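Local coordinates for protein leucine-rich Immune Molecule 1 (PDB 3OJA) that probably acts in mosquito innate immunity, joining a leucine-rich repeat domain to a coiled-coil region through which it pairs with a second protein chain, at residues A[88-93]-A[107-112]; A[69-74]-A[361-366]; A[151-156]-A[335-340]. All blocks are in the same frame, centred on the assembly; numbering follows the deposited sequence.

In the fold
Interactions 1 and 3 lie on the same side-by-side series of repeat loops, with the turn after strand 123-126 between them, their centres about 14 Å apart and their nearest atoms about 5 Å apart. Interaction 1 joins neighbouring repeats, whereas interactions 2 and 3 fold helices of the later dimerization region back onto the repeat loops. Interactions 1 and 2 touch, with centres about 11 Å apart: N90 OD1 lies 3.0 Å from L70 N, and Q93 N lies 3.0 Å from E72 O, both probable hydrogen bonds. Interactions 2 and 3, with centres about 22 Å apart, use consecutive helices, 354-393 and 326-347. The N110 glycan of interaction 1 also lies near Y71 of interaction 2.

Interaction 1 (A[88-93]-A[107-112]); sequences NNNYVQ and ANNNIS. With NAG (2-acetamido-2-deoxy-beta-D-glucopyranose), chain D.
The consensus asparagine of the leucine-rich repeat, N109, is brought against V92, one turn of the solenoid meeting the next. N109 OD1 accepts V92 N at 3.0 Å, with an N-H...O angle of 164°, and the donor lies in the carbonyl plane on a lone pair. The other end of this amide faces into the turn, where ND2 is bonded to L87 O and A106 O. One flat group therefore ties together three backbone positions. Such an asparagine recurs turn after turn and satisfies the loop backbone where the chain leaves its strand.

Before N109, the two chains run side by side. N89 N donates to A107 O at 3.1 Å, and N90 N reaches N108 O through a weak bond. The side chains of N89 and N108 point the same way, with their amide planes 38° apart. N108 ND2 meets N89 OD1 at 3.0 Å, almost along the C=O axis. The far ends are held too: N108 OD1 takes N129 ND2 from the following turn, and N89 ND2 bonds to Y348 O.

Beyond N109, S112 N donates to Q93 O at 2.8 Å, while V92 CB and I111 CG1 pack at 4.3 Å. With CG anti to the backbone N (chi1 -170°), the N110 side chain is turned toward segment 88-93 and lies alongside Q93, whose CG comes 3.5 Å from N110 ND2. That nitrogen carries the N-linked sugar, 1.5 Å from NAG C1.

Interaction 2 (A[69-74]-A[361-366]); sequences VLYETL and AKITLE
Y71 reaches from a repeat loop of the leucine-rich solenoid to T364 on helix 354-393, whose first part belongs to a predicted coiled coil in the dimerization region. Its CB points toward the helix, and CG, anti to the carbonyl carbon (chi1 -76°), carries the ring outward. Partway along the ring, CE2 meets the I363 CG2 methyl at 4.2 Å, an oblique approach. The ring stacks with that of Y91 from the next repeat, so aromatic groups from two turns stand together beside the helix, and a NAG sugar also touches Y71. At the end of the ring, OH reaches T364 OG1 at 3.2 Å in a hydrogen bond that either hydroxyl could donate. The threonine oxygen sits at the ring's edge, near its plane, and the two side chains cross at about a right angle. T364 OG1 has a second, weak hydrogen bond to Y91 OH.

Outside this contact, K362 of the same helix pairs in a salt bridge with an acidic side chain of the other protein chain, which places this helix between repeats and partner. Beside the hydroxyl pair V69 adds to the apolar part of the contact. V69 CG2 fits against I363, 3.9 Å from CD1 and 4.0 Å from CG2.

Interaction 3 (A[151-156]-A[335-340]); sequences LKLNEI and QARQRE
R337 meets N154 where a helix of the predicted coiled coil packs on the leucine-rich repeat domain: helix 326-347 lies along the solenoid and sends an arginine into the loop that follows strand 146-150.

One hydrogen bond crosses the contact. R337 NH2 donates to N154 O at 3.0 Å with an N-H...O angle of 159°. The oxygen lies near the guanidinium plane, at its edge, but the donor stands above the carbonyl plane, about 35° out of it. The arginine is drawn out straight from CG to NE, with CG anti to the backbone N, and this length lets it span the gap from the helix. Its other terminal nitrogen, NH1, is weakly bonded to Y178 O of the next repeat. The carbonyl it grips belongs to the consensus asparagine, whose CB points away from the helix: N154 OD1 accepts I132 N, and ND2 donates to K152 O at 3.0 Å and to L127 O. These bonds hold the loop that presents the carbonyl.

Apolar packing comes from L153. Its CD2 methyl sits over the centre of one guanidinium face, 4.1 Å above the plane, the two side chains running antiparallel past one another. The other methyl, CD1, touches E340 CB at 4.1 Å. Further along the same helix, I341 and L344 also meet this leucine.

Charge adds a looser term. The E155 side chain crosses that of R337 at about a right angle, and its carboxylate has a long, weak ion pair with K131; E155 O is hydrogen-bonded to a basic side chain of the other protein chain. E155 OE2 stays 4.0 Å from R337 NH2, off the plane of the guanidinium, so the two interact through charge alone, without a hydrogen bond.

Interaction 1 (A[88-93]-A[107-112])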
loop_
_atom_site.group_PDB
_atom_site.type_symbol
_atom_site.label_atom_id
_atom_site.label_comp_id
_atom_site.label_asym_id
_atom_site.label_seq_id
_atom_site.Cartn_x
_atom_site.Cartn_y
_atom_site.Cartn_z
ATOM N N ASN A 88 -27.890 2.374 -41.706
ATOM C CA ASN A 88 -27.586 3.552 -40.940
ATOM C C ASN A 88 -28.748 3.876 -40.008
ATOM O O ASN A 88 -29.892 3.658 -40.371
ATOM C CB ASN A 88 -27.314 4.719 -41.883
ATOM C CG ASN A 88 -25.977 4.581 -42.639
ATOM O OD1 ASN A 88 -25.069 3.850 -42.226
ATOM N ND2 ASN A 88 -25.854 5.294 -43.743
ATOM N N ASN A 89 -28.446 4.394 -38.812
ATOM C CA ASN A 89 -29.436 4.795 -37.816
ATOM C C ASN A 89 -30.367 3.694 -37.332
ATOM O O ASN A 89 -31.541 3.744 -37.511
ATOM C CB ASN A 89 -30.242 5.941 -38.329
ATOM C CG ASN A 89 -29.394 6.973 -39.053
ATOM O OD1 ASN A 89 -28.505 7.564 -38.483
ATOM N ND2 ASN A 89 -29.720 7.234 -40.315
ATOM N N ASN A 90 -29.828 2.683 -36.708
ATOM C CA ASN A 90 -30.607 1.723 -35.975
ATOM C C ASN A 90 -29.897 1.411 -34.646
ATOM O O ASN A 90 -29.178 2.212 -34.082
ATOM C CB ASN A 90 -30.776 0.448 -36.799
ATOM C CG ASN A 90 -31.718 0.634 -37.971
ATOM O OD1 ASN A 90 -32.953 0.513 -37.844
ATOM N ND2 ASN A 90 -31.147 0.934 -39.120
ATOM N N TYR A 91 -30.096 0.224 -34.135
ATOM C CA TYR A 91 -29.544 -0.107 -32.833
ATOM C C TYR A 91 -29.136 -1.524 -32.946
ATOM O O TYR A 91 -29.308 -2.252 -31.984
ATOM C CB TYR A 91 -30.595 -0.007 -31.696
ATOM C CG TYR A 91 -31.240 1.335 -31.557
ATOM C CD1 TYR A 91 -30.693 2.297 -30.769
ATOM C CD2 TYR A 91 -32.372 1.647 -32.224
ATOM C CE1 TYR A 91 -31.269 3.542 -30.644
ATOM C CE2 TYR A 91 -32.958 2.896 -32.109
ATOM C CZ TYR A 91 -32.402 3.829 -31.311
ATOM O OH TYR A 91 -32.950 5.055 -31.162
ATOM N N VAL A 92 -28.677 -1.942 -34.119
ATOM C CA VAL A 92 -28.276 -3.332 -34.309
ATOM C C VAL A 92 -27.070 -3.590 -33.434
ATOM O O VAL A 92 -26.306 -2.669 -33.209
ATOM C CB VAL A 92 -27.840 -3.573 -35.738
ATOM C CG1 VAL A 92 -27.279 -4.926 -35.865
ATOM C CG2 VAL A 92 -28.953 -3.418 -36.600
ATOM N N GLN A 93 -26.875 -4.821 -32.962
ATOM C CA GLN A 93 -25.719 -5.161 -32.103
ATOM C C GLN A 93 -24.766 -6.125 -32.736
ATOM O O GLN A 93 -23.567 -6.005 -32.510
ATOM C CB GLN A 93 -26.132 -5.796 -30.810
ATOM C CG GLN A 93 -26.783 -4.899 -29.852
ATOM C CD GLN A 93 -27.089 -5.614 -28.541
ATOM O OE1 GLN A 93 -26.187 -5.846 -27.754
ATOM N NE2 GLN A 93 -28.350 -5.991 -28.322
ATOM N N ALA A 107 -23.398 3.068 -40.274
ATOM C CA ALA A 107 -23.171 4.077 -39.296
ATOM C C ALA A 107 -24.318 4.194 -38.228
ATOM O O ALA A 107 -25.444 3.779 -38.443
ATOM C CB ALA A 107 -22.947 5.379 -40.020
ATOM N N ASN A 108 -24.008 4.791 -37.078
ATOM C CA ASN A 108 -24.967 5.027 -36.012
ATOM C C ASN A 108 -25.762 3.828 -35.659
ATOM O O ASN A 108 -26.981 3.839 -35.763
ATOM C CB ASN A 108 -25.915 6.121 -36.371
ATOM C CG ASN A 108 -25.201 7.383 -36.618
ATOM O OD1 ASN A 108 -24.072 7.554 -36.157
ATOM N ND2 ASN A 108 -25.810 8.282 -37.367
ATOM N N ASN A 109 -25.070 2.797 -35.208
ATOM C CA ASN A 109 -25.726 1.676 -34.596
ATOM C C ASN A 109 -25.155 1.392 -33.200
ATOM O O ASN A 109 -24.582 2.297 -32.578
ATOM C CB ASN A 109 -25.665 0.489 -35.549
ATOM C CG ASN A 109 -26.808 0.514 -36.551
ATOM O OD1 ASN A 109 -27.914 0.029 -36.291
ATOM N ND2 ASN A 109 -26.546 1.094 -37.688
ATOM N N ASN A 110 -25.388 0.183 -32.694
ATOM C CA ASN A 110 -24.809 -0.287 -31.453
ATOM C C ASN A 110 -23.960 -1.529 -31.777
ATOM O O ASN A 110 -23.889 -2.489 -31.017
ATOM C CB ASN A 110 -25.941 -0.619 -30.492
ATOM C CG ASN A 110 -25.464 -0.901 -29.054
ATOM O OD1 ASN A 110 -24.421 -0.348 -28.573
ATOM N ND2 ASN A 110 -26.243 -1.805 -28.352
ATOM N N ILE A 111 -23.335 -1.508 -32.940
ATOM C CA ILE A 111 -22.732 -2.702 -33.473
ATOM C C ILE A 111 -21.449 -3.044 -32.742
ATOM O O ILE A 111 -20.567 -2.176 -32.539
ATOM C CB ILE A 111 -22.428 -2.541 -34.979
ATOM C CG1 ILE A 111 -23.737 -2.454 -35.776
ATOM C CG2 ILE A 111 -21.678 -3.684 -35.499
ATOM C CD1 ILE A 111 -23.563 -2.407 -37.348
ATOM N N SER A 112 -21.315 -4.319 -32.379
ATOM C CA SER A 112 -20.063 -4.816 -31.822
ATOM C C SER A 112 -19.616 -6.185 -32.341
ATOM O O SER A 112 -18.806 -6.782 -31.723
ATOM C CB SER A 112 -20.177 -4.865 -30.298
ATOM O OG SER A 112 -21.098 -5.844 -29.844
HETATM C C1 NAG D . -26.186 -1.906 -26.904
HETATM C C2 NAG D . -27.505 -1.676 -26.142
HETATM C C3 NAG D . -27.519 -2.143 -24.655
HETATM C C4 NAG D . -26.813 -3.508 -24.524
HETATM C C5 NAG D . -25.408 -3.381 -25.098
HETATM C C6 NAG D . -24.659 -4.692 -24.907
HETATM C C7 NAG D . -29.092 0.012 -26.923
HETATM C C8 NAG D . -29.698 1.375 -26.648
HETATM N N2 NAG D . -27.906 -0.276 -26.335
HETATM O O3 NAG D . -28.819 -2.160 -24.026
HETATM O O4 NAG D . -26.844 -4.013 -23.192
HETATM O O5 NAG D . -25.467 -3.067 -26.497
HETATM O O6 NAG D . -24.692 -5.459 -26.100
HETATM O O7 NAG D . -29.702 -0.779 -27.678
#

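Interaction 2 (A[69-74]-A[361-366])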
loop_
_atom_site.group_PDB
_atom_site.type_symbol
_atom_site.label_atom_id
_atom_site.label_comp_id
_atom_site.label_asym_id
_atom_site.label_seq_id
_atom_site.Cartn_x
_atom_site.Cartn_y
_atom_site.Cartn_z
ATOM N N VAL A 69 -36.005 1.142 -36.333
ATOM C CA VAL A 69 -35.568 0.913 -34.961
ATOM C C VAL A 69 -35.222 -0.535 -34.797
ATOM O O VAL A 69 -35.721 -1.152 -33.883
ATOM C CB VAL A 69 -36.628 1.290 -33.898
ATOM C CG1 VAL A 69 -36.796 2.758 -33.832
ATOM C CG2 VAL A 69 -37.927 0.625 -34.194
ATOM N N LEU A 70 -34.391 -1.076 -35.687
ATOM C CA LEU A 70 -33.884 -2.432 -35.526
ATOM C C LEU A 70 -32.977 -2.601 -34.264
ATOM O O LEU A 70 -32.140 -1.741 -33.967
ATOM C CB LEU A 70 -33.071 -2.816 -36.757
ATOM C CG LEU A 70 -33.707 -2.841 -38.132
ATOM C CD1 LEU A 70 -32.639 -3.057 -39.095
ATOM C CD2 LEU A 70 -34.710 -3.957 -38.278
ATOM N N TYR A 71 -33.141 -3.712 -33.533
ATOM C CA TYR A 71 -32.300 -4.052 -32.369
ATOM C C TYR A 71 -31.681 -5.446 -32.510
ATOM O O TYR A 71 -31.992 -6.188 -33.440
ATOM C CB TYR A 71 -33.138 -3.998 -31.098
ATOM C CG TYR A 71 -33.452 -2.593 -30.597
ATOM C CD1 TYR A 71 -32.690 -2.017 -29.573
ATOM C CD2 TYR A 71 -34.522 -1.843 -31.141
ATOM C CE1 TYR A 71 -32.945 -0.739 -29.112
ATOM C CE2 TYR A 71 -34.800 -0.550 -30.678
ATOM C CZ TYR A 71 -33.995 0.001 -29.665
ATOM O OH TYR A 71 -34.226 1.267 -29.174
ATOM N N GLU A 72 -30.784 -5.780 -31.586
ATOM C CA GLU A 72 -30.219 -7.144 -31.459
ATOM C C GLU A 72 -29.596 -7.663 -32.748
ATOM O O GLU A 72 -28.914 -6.921 -33.412
ATOM C CB GLU A 72 -31.241 -8.137 -30.886
ATOM C CG GLU A 72 -31.668 -7.831 -29.419
ATOM C CD GLU A 72 -32.874 -8.675 -28.991
ATOM O OE1 GLU A 72 -33.557 -9.276 -29.864
ATOM O OE2 GLU A 72 -33.145 -8.741 -27.778
ATOM N N THR A 73 -29.754 -8.918 -33.100
ATOM C CA THR A 73 -29.051 -9.402 -34.277
ATOM C C THR A 73 -29.813 -9.109 -35.597
ATOM O O THR A 73 -31.032 -9.270 -35.685
ATOM C CB THR A 73 -28.810 -10.912 -34.196
ATOM O OG1 THR A 73 -28.087 -11.243 -33.014
ATOM C CG2 THR A 73 -28.039 -11.386 -35.375
ATOM N N LEU A 74 -29.090 -8.646 -36.616
ATOM C CA LEU A 74 -29.626 -8.497 -37.944
ATOM C C LEU A 74 -28.859 -9.467 -38.799
ATOM O O LEU A 74 -27.670 -9.221 -39.044
ATOM C CB LEU A 74 -29.411 -7.092 -38.463
ATOM C CG LEU A 74 -29.838 -6.961 -39.928
ATOM C CD1 LEU A 74 -31.320 -7.255 -39.987
ATOM C CD2 LEU A 74 -29.493 -5.554 -40.528
ATOM N N ALA A 361 -40.594 5.929 -31.430
ATOM C CA ALA A 361 -40.253 6.330 -30.063
ATOM C C ALA A 361 -40.949 5.431 -29.108
ATOM O O ALA A 361 -40.524 5.308 -27.994
ATOM C CB ALA A 361 -40.660 7.739 -29.795
ATOM N N LYS A 362 -42.022 4.776 -29.525
ATOM C CA LYS A 362 -42.637 3.814 -28.636
ATOM C C LYS A 362 -41.740 2.608 -28.433
ATOM O O LYS A 362 -41.625 2.150 -27.319
ATOM C CB LYS A 362 -44.000 3.362 -29.121
ATOM C CG LYS A 362 -44.524 2.223 -28.310
ATOM C CD LYS A 362 -45.999 2.068 -28.467
ATOM C CE LYS A 362 -46.438 0.664 -28.112
ATOM N NZ LYS A 362 -47.638 0.253 -28.944
ATOM N N ILE A 363 -41.129 2.074 -29.484
ATOM C CA ILE A 363 -40.321 0.866 -29.352
ATOM C C ILE A 363 -38.986 1.176 -28.654
ATOM O O ILE A 363 -38.426 0.376 -27.909
ATOM C CB ILE A 363 -40.036 0.266 -30.719
ATOM C CG1 ILE A 363 -41.330 -0.296 -31.300
ATOM C CG2 ILE A 363 -39.005 -0.797 -30.651
ATOM C CD1 ILE A 363 -41.214 -0.773 -32.741
ATOM N N THR A 364 -38.475 2.358 -28.926
ATOM C CA THR A 364 -37.218 2.793 -28.402
ATOM C C THR A 364 -37.359 3.025 -26.895
ATOM O O THR A 364 -36.453 2.697 -26.142
ATOM C CB THR A 364 -36.786 4.082 -29.150
ATOM O OG1 THR A 364 -35.953 3.718 -30.239
ATOM C CG2 THR A 364 -36.009 5.042 -28.250
ATOM N N LEU A 365 -38.488 3.609 -26.471
ATOM C CA LEU A 365 -38.771 3.842 -25.058
ATOM C C LEU A 365 -39.026 2.512 -24.323
ATOM O O LEU A 365 -38.570 2.327 -23.229
ATOM C CB LEU A 365 -39.920 4.826 -24.880
ATOM C CG LEU A 365 -39.532 6.265 -25.249
ATOM C CD1 LEU A 365 -40.676 7.233 -25.017
ATOM C CD2 LEU A 365 -38.300 6.740 -24.495
ATOM N N GLU A 366 -39.705 1.567 -24.939
ATOM C CA GLU A 366 -39.746 0.253 -24.375
ATOM C C GLU A 366 -38.371 -0.342 -24.174
ATOM O O GLU A 366 -38.186 -1.038 -23.219
ATOM C CB GLU A 366 -40.570 -0.695 -25.211
ATOM C CG GLU A 366 -41.943 -0.868 -24.669
ATOM C CD GLU A 366 -42.968 -0.954 -25.802
ATOM O OE1 GLU A 366 -42.594 -1.462 -26.898
ATOM O OE2 GLU A 366 -44.140 -0.509 -25.604
#

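Interaction 3 (A[151-156]-A[335-340])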
loop_
_atom_site.group_PDB
_atom_site.type_symbol
_atom_site.label_atom_id
_atom_site.label_comp_id
_atom_site.label_asym_id
_atom_site.label_seq_id
_atom_site.Cartn_x
_atom_site.Cartn_y
_atom_site.Cartn_z
ATOM N N LEU A 151 -14.008 3.108 -39.451
ATOM C CA LEU A 151 -14.275 2.691 -38.090
ATOM C C LEU A 151 -14.184 3.892 -37.154
ATOM O O LEU A 151 -13.931 3.710 -35.984
ATOM C CB LEU A 151 -13.272 1.650 -37.662
ATOM C CG LEU A 151 -13.691 0.250 -38.061
ATOM C CD1 LEU A 151 -12.612 -0.795 -38.079
ATOM C CD2 LEU A 151 -14.714 -0.147 -37.087
ATOM N N LYS A 152 -14.407 5.113 -37.649
ATOM C CA LYS A 152 -14.351 6.264 -36.766
ATOM C C LYS A 152 -15.353 6.164 -35.609
ATOM O O LYS A 152 -16.404 5.537 -35.738
ATOM C CB LYS A 152 -14.492 7.585 -37.538
ATOM C CG LYS A 152 -15.797 8.208 -37.642
ATOM C CD LYS A 152 -15.631 9.617 -38.199
ATOM C CE LYS A 152 -16.731 10.009 -39.217
ATOM N NZ LYS A 152 -16.857 9.144 -40.460
ATOM N N LEU A 153 -15.039 6.782 -34.474
ATOM C CA LEU A 153 -16.010 6.794 -33.365
ATOM C C LEU A 153 -16.410 5.394 -32.901
ATOM O O LEU A 153 -17.547 5.155 -32.546
ATOM C CB LEU A 153 -17.272 7.598 -33.706
ATOM C CG LEU A 153 -16.976 9.088 -33.682
ATOM C CD1 LEU A 153 -18.048 9.877 -34.320
ATOM C CD2 LEU A 153 -16.839 9.478 -32.288
ATOM N N ASN A 154 -15.468 4.472 -32.883
ATOM C CA ASN A 154 -15.759 3.217 -32.249
ATOM C C ASN A 154 -15.093 3.127 -30.882
ATOM O O ASN A 154 -14.938 4.146 -30.258
ATOM C CB ASN A 154 -15.379 2.075 -33.169
ATOM C CG ASN A 154 -16.477 1.756 -34.122
ATOM O OD1 ASN A 154 -17.143 0.763 -33.992
ATOM N ND2 ASN A 154 -16.707 2.640 -35.042
ATOM N N GLU A 155 -14.740 1.933 -30.406
ATOM C CA GLU A 155 -14.176 1.797 -29.069
ATOM C C GLU A 155 -12.945 0.881 -29.058
ATOM O O GLU A 155 -12.739 0.083 -28.147
ATOM C CB GLU A 155 -15.257 1.362 -28.070
ATOM C CG GLU A 155 -15.807 2.583 -27.354
ATOM C CD GLU A 155 -17.167 2.410 -26.738
ATOM O OE1 GLU A 155 -17.390 1.379 -26.064
ATOM O OE2 GLU A 155 -18.011 3.336 -26.888
ATOM N N ILE A 156 -12.104 1.039 -30.076
ATOM C CA ILE A 156 -10.925 0.221 -30.230
ATOM C C ILE A 156 -9.771 0.747 -29.379
ATOM O O ILE A 156 -9.592 1.964 -29.269
ATOM C CB ILE A 156 -10.507 0.261 -31.680
ATOM C CG1 ILE A 156 -11.579 -0.342 -32.549
ATOM C CG2 ILE A 156 -9.247 -0.526 -31.897
ATOM C CD1 ILE A 156 -11.555 0.223 -33.974
ATOM N N GLN A 335 -16.133 15.975 -24.411
ATOM C CA GLN A 335 -17.088 16.823 -25.077
ATOM C C GLN A 335 -16.680 16.765 -26.527
ATOM O O GLN A 335 -17.537 16.680 -27.409
ATOM C CB GLN A 335 -17.036 18.266 -24.561
ATOM C CG GLN A 335 -17.779 18.521 -23.262
ATOM C CD GLN A 335 -17.183 19.704 -22.469
ATOM O OE1 GLN A 335 -16.456 20.549 -23.018
ATOM N NE2 GLN A 335 -17.479 19.748 -21.165
ATOM N N ALA A 336 -15.373 16.795 -26.783
ATOM C CA ALA A 336 -14.908 16.717 -28.169
ATOM C C ALA A 336 -15.524 15.488 -28.824
ATOM O O ALA A 336 -15.986 15.562 -29.964
ATOM C CB ALA A 336 -13.408 16.670 -28.259
ATOM N N ARG A 337 -15.569 14.373 -28.100
ATOM C CA ARG A 337 -16.136 13.160 -28.667
ATOM C C ARG A 337 -17.654 13.276 -28.915
ATOM O O ARG A 337 -18.142 12.929 -29.991
ATOM C CB ARG A 337 -15.842 11.965 -27.772
ATOM C CG ARG A 337 -15.938 10.649 -28.489
ATOM C CD ARG A 337 -16.001 9.536 -27.507
ATOM N NE ARG A 337 -16.628 8.329 -28.022
ATOM C CZ ARG A 337 -16.011 7.426 -28.783
ATOM N NH1 ARG A 337 -14.764 7.604 -29.164
ATOM N NH2 ARG A 337 -16.647 6.341 -29.162
ATOM N N GLN A 338 -18.392 13.767 -27.927
ATOM C CA GLN A 338 -19.841 13.881 -28.050
ATOM C C GLN A 338 -20.247 14.935 -29.051
ATOM O O GLN A 338 -21.346 14.894 -29.562
ATOM C CB GLN A 338 -20.484 14.214 -26.717
ATOM C CG GLN A 338 -21.971 13.979 -26.709
ATOM C CD GLN A 338 -22.345 12.535 -26.389
ATOM O OE1 GLN A 338 -22.135 12.035 -25.261
ATOM N NE2 GLN A 338 -22.927 11.855 -27.378
ATOM N N ARG A 339 -19.383 15.895 -29.332
ATOM C CA ARG A 339 -19.702 16.823 -30.396
ATOM C C ARG A 339 -19.542 16.103 -31.721
ATOM O O ARG A 339 -20.234 16.431 -32.667
ATOM C CB ARG A 339 -18.841 18.097 -30.373
ATOM C CG ARG A 339 -19.329 19.112 -29.386
ATOM C CD ARG A 339 -18.488 20.388 -29.374
ATOM N NE ARG A 339 -18.111 20.746 -27.992
ATOM C CZ ARG A 339 -16.870 20.643 -27.495
ATOM N NH1 ARG A 339 -15.849 20.228 -28.264
ATOM N NH2 ARG A 339 -16.637 20.966 -26.222
ATOM N N GLU A 340 -18.631 15.136 -31.806
ATOM C CA GLU A 340 -18.410 14.474 -33.083
ATOM C C GLU A 340 -19.535 13.520 -33.314
ATOM O O GLU A 340 -19.982 13.387 -34.422
ATOM C CB GLU A 340 -17.073 13.737 -33.154
ATOM C CG GLU A 340 -15.886 14.626 -33.542
ATOM C CD GLU A 340 -15.844 14.999 -35.024
ATOM O OE1 GLU A 340 -16.176 14.148 -35.894
ATOM O OE2 GLU A 340 -15.453 16.158 -35.312
#